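Local coordinates for nitrogenase iron-molybdenum cofactor biosynthesis protein NifB (Methanothermobacter thermautotrophicus, PDB 7JMA) that probably carries out the radical SAM-dependent carbide insertion that couples two [4Fe-4S] clusters into an [8Fe-9S-C] precursor of the nitrogenase iron-molybdenum cofactor, at residues E97-F102 against P124-E129. Numbering follows the deposited sequence.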
loop_
_atom_site.group_PDB
_atom_site.type_symbol
_atom_site.label_atom_id
_atom_site.label_comp_id
_atom_site.label_asym_id
_atom_site.label_seq_id
_atom_site.Cartn_x
_atom_site.Cartn_y
_atom_site.Cartn_z
ATOM N N GLU A 97 -4.365 12.195 -11.181
ATOM C CA GLU A 97 -3.024 12.414 -11.734
ATOM C C GLU A 97 -2.231 11.115 -11.822
ATOM O O GLU A 97 -1.449 10.917 -12.761
ATOM C CB GLU A 97 -2.258 13.442 -10.898
ATOM N N THR A 98 -2.414 10.216 -10.848
ATOM C CA THR A 98 -1.732 8.924 -10.874
ATOM C C THR A 98 -1.956 8.194 -12.188
ATOM O O THR A 98 -1.013 7.688 -12.800
ATOM C CB THR A 98 -2.224 8.063 -9.712
ATOM O OG1 THR A 98 -1.933 8.742 -8.483
ATOM C CG2 THR A 98 -1.554 6.696 -9.737
ATOM N N PHE A 99 -3.214 8.106 -12.620
ATOM C CA PHE A 99 -3.528 7.363 -13.829
ATOM C C PHE A 99 -3.097 8.125 -15.076
ATOM O O PHE A 99 -2.688 7.503 -16.062
ATOM C CB PHE A 99 -5.023 7.039 -13.858
ATOM C CG PHE A 99 -5.496 6.294 -12.635
ATOM C CD1 PHE A 99 -5.464 4.909 -12.597
ATOM C CD2 PHE A 99 -5.928 6.982 -11.514
ATOM C CE1 PHE A 99 -5.884 4.226 -11.468
ATOM C CE2 PHE A 99 -6.345 6.308 -10.389
ATOM C CZ PHE A 99 -6.317 4.934 -10.360
ATOM N N GLU A 100 -3.160 9.463 -15.051
ATOM C CA GLU A 100 -2.632 10.231 -16.178
ATOM C C GLU A 100 -1.135 10.000 -16.331
ATOM O O GLU A 100 -0.629 9.847 -17.452
ATOM C CB GLU A 100 -2.928 11.723 -15.997
ATOM N N PHE A 101 -0.415 9.947 -15.207
ATOM C CA PHE A 101 1.027 9.726 -15.245
ATOM C C PHE A 101 1.362 8.346 -15.792
ATOM O O PHE A 101 2.239 8.204 -16.650
ATOM C CB PHE A 101 1.619 9.905 -13.842
ATOM C CG PHE A 101 3.061 9.490 -13.736
ATOM C CD1 PHE A 101 4.076 10.323 -14.205
ATOM C CD2 PHE A 101 3.406 8.263 -13.182
ATOM C CE1 PHE A 101 5.406 9.940 -14.120
ATOM C CE2 PHE A 101 4.732 7.871 -13.090
ATOM C CZ PHE A 101 5.737 8.712 -13.562
ATOM N N PHE A 102 0.697 7.298 -15.289
ATOM C CA PHE A 102 1.040 5.971 -15.798
ATOM C C PHE A 102 0.610 5.789 -17.249
ATOM O O PHE A 102 1.231 5.008 -17.978
ATOM C CB PHE A 102 0.448 4.884 -14.899
ATOM C CG PHE A 102 1.241 4.665 -13.643
ATOM C CD1 PHE A 102 2.581 4.312 -13.707
ATOM C CD2 PHE A 102 0.661 4.855 -12.402
ATOM C CE1 PHE A 102 3.325 4.132 -12.556
ATOM C CE2 PHE A 102 1.396 4.670 -11.241
ATOM C CZ PHE A 102 2.728 4.318 -11.312
ATOM N N PRO A 124 -10.792 -2.546 -5.708
ATOM C CA PRO A 124 -11.820 -3.221 -6.512
ATOM C C PRO A 124 -12.273 -2.392 -7.699
ATOM O O PRO A 124 -12.480 -2.932 -8.791
ATOM C CB PRO A 124 -12.947 -3.461 -5.503
ATOM C CG PRO A 124 -12.235 -3.568 -4.192
ATOM C CD PRO A 124 -11.175 -2.498 -4.284
ATOM N N ASP A 125 -12.383 -1.075 -7.528
ATOM C CA ASP A 125 -12.838 -0.226 -8.616
ATOM C C ASP A 125 -11.744 0.096 -9.629
ATOM O O ASP A 125 -12.066 0.442 -10.767
ATOM C CB ASP A 125 -13.417 1.070 -8.048
ATOM C CG ASP A 125 -14.452 0.817 -6.967
ATOM O OD1 ASP A 125 -15.484 0.181 -7.273
ATOM O OD2 ASP A 125 -14.233 1.250 -5.814
ATOM N N ARG A 126 -10.467 -0.004 -9.254
ATOM C CA ARG A 126 -9.390 0.413 -10.149
ATOM C C ARG A 126 -8.486 -0.720 -10.607
ATOM O O ARG A 126 -7.602 -0.477 -11.440
ATOM C CB ARG A 126 -8.522 1.488 -9.484
ATOM C CG ARG A 126 -9.280 2.723 -9.125
ATOM C CD ARG A 126 -9.754 3.455 -10.376
ATOM N NE ARG A 126 -9.991 4.868 -10.105
ATOM C CZ ARG A 126 -9.885 5.840 -11.008
ATOM N NH1 ARG A 126 -9.541 5.562 -12.261
ATOM N NH2 ARG A 126 -10.124 7.096 -10.654
ATOM N N ALA A 127 -8.683 -1.940 -10.107
ATOM C CA ALA A 127 -7.741 -3.016 -10.406
ATOM C C ALA A 127 -7.624 -3.261 -11.906
ATOM O O ALA A 127 -6.514 -3.408 -12.429
ATOM C CB ALA A 127 -8.146 -4.292 -9.674
ATOM N N ASP A 128 -8.751 -3.274 -12.622
ATOM C CA ASP A 128 -8.701 -3.475 -14.068
ATOM C C ASP A 128 -7.864 -2.401 -14.748
ATOM O O ASP A 128 -7.050 -2.696 -15.630
ATOM C CB ASP A 128 -10.114 -3.471 -14.645
ATOM C CG ASP A 128 -10.848 -4.760 -14.387
ATOM O OD1 ASP A 128 -12.027 -4.700 -13.971
ATOM O OD2 ASP A 128 -10.248 -5.831 -14.607
ATOM N N GLU A 129 -8.059 -1.144 -14.350
ATOM C CA GLU A 129 -7.340 -0.049 -14.984
ATOM C C GLU A 129 -5.841 -0.151 -14.726
ATOM O O GLU A 129 -5.029 0.107 -15.624
ATOM C CB GLU A 129 -7.889 1.276 -14.460
ATOM C CG GLU A 129 -7.319 2.490 -15.129
ATOM C CD GLU A 129 -8.052 3.754 -14.720
ATOM O OE1 GLU A 129 -7.774 4.817 -15.311
ATOM O OE2 GLU A 129 -8.908 3.676 -13.810
#
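F99 reaches out from its helix and lays one ring face against the guanidinium of R126, a stacked cation-pi contact in which the two planes are only 9° apart. CZ of R126 stands 4.0 Å from the centroid of the F99 ring, and the closest pair is F99 CE2 to R126 CZ at 3.6 Å. A bend at chi2 (-67°) turns the arginine chain so that CD and NE pass along F99 CZ before the flat head settles over the ring. E129, one turn further along the same helix, has CG anti to its own backbone N and stays extended, which carries its carboxylate to the CD1 side of the phenyl, with E129 CD 3.5 Å from F99 CD1. E129 OE2 is modelled 2.5 Å from R126 NH1, a salt bridge shorter than such bonds usually run, so its exact length is doubtful; NH1 meets the syn side, 23° out of the carboxylate plane. Cut back to an alanine, R126 would no longer lie over the ring, and the E129 carboxylate would probably be left without its close positive partner. F99 is buried and tightly packed, while R126 and E129, both partly exposed, form the side facing solvent, where E129 OE1 makes a long, weak ion pair with K103. The contact joins helices 96-108 and 123-132, which follow parallel strands 83-86 and 113-118 in the beta/alpha repeats of the radical SAM partial barrel, while T98 and F102 of the first helix pack on both strands.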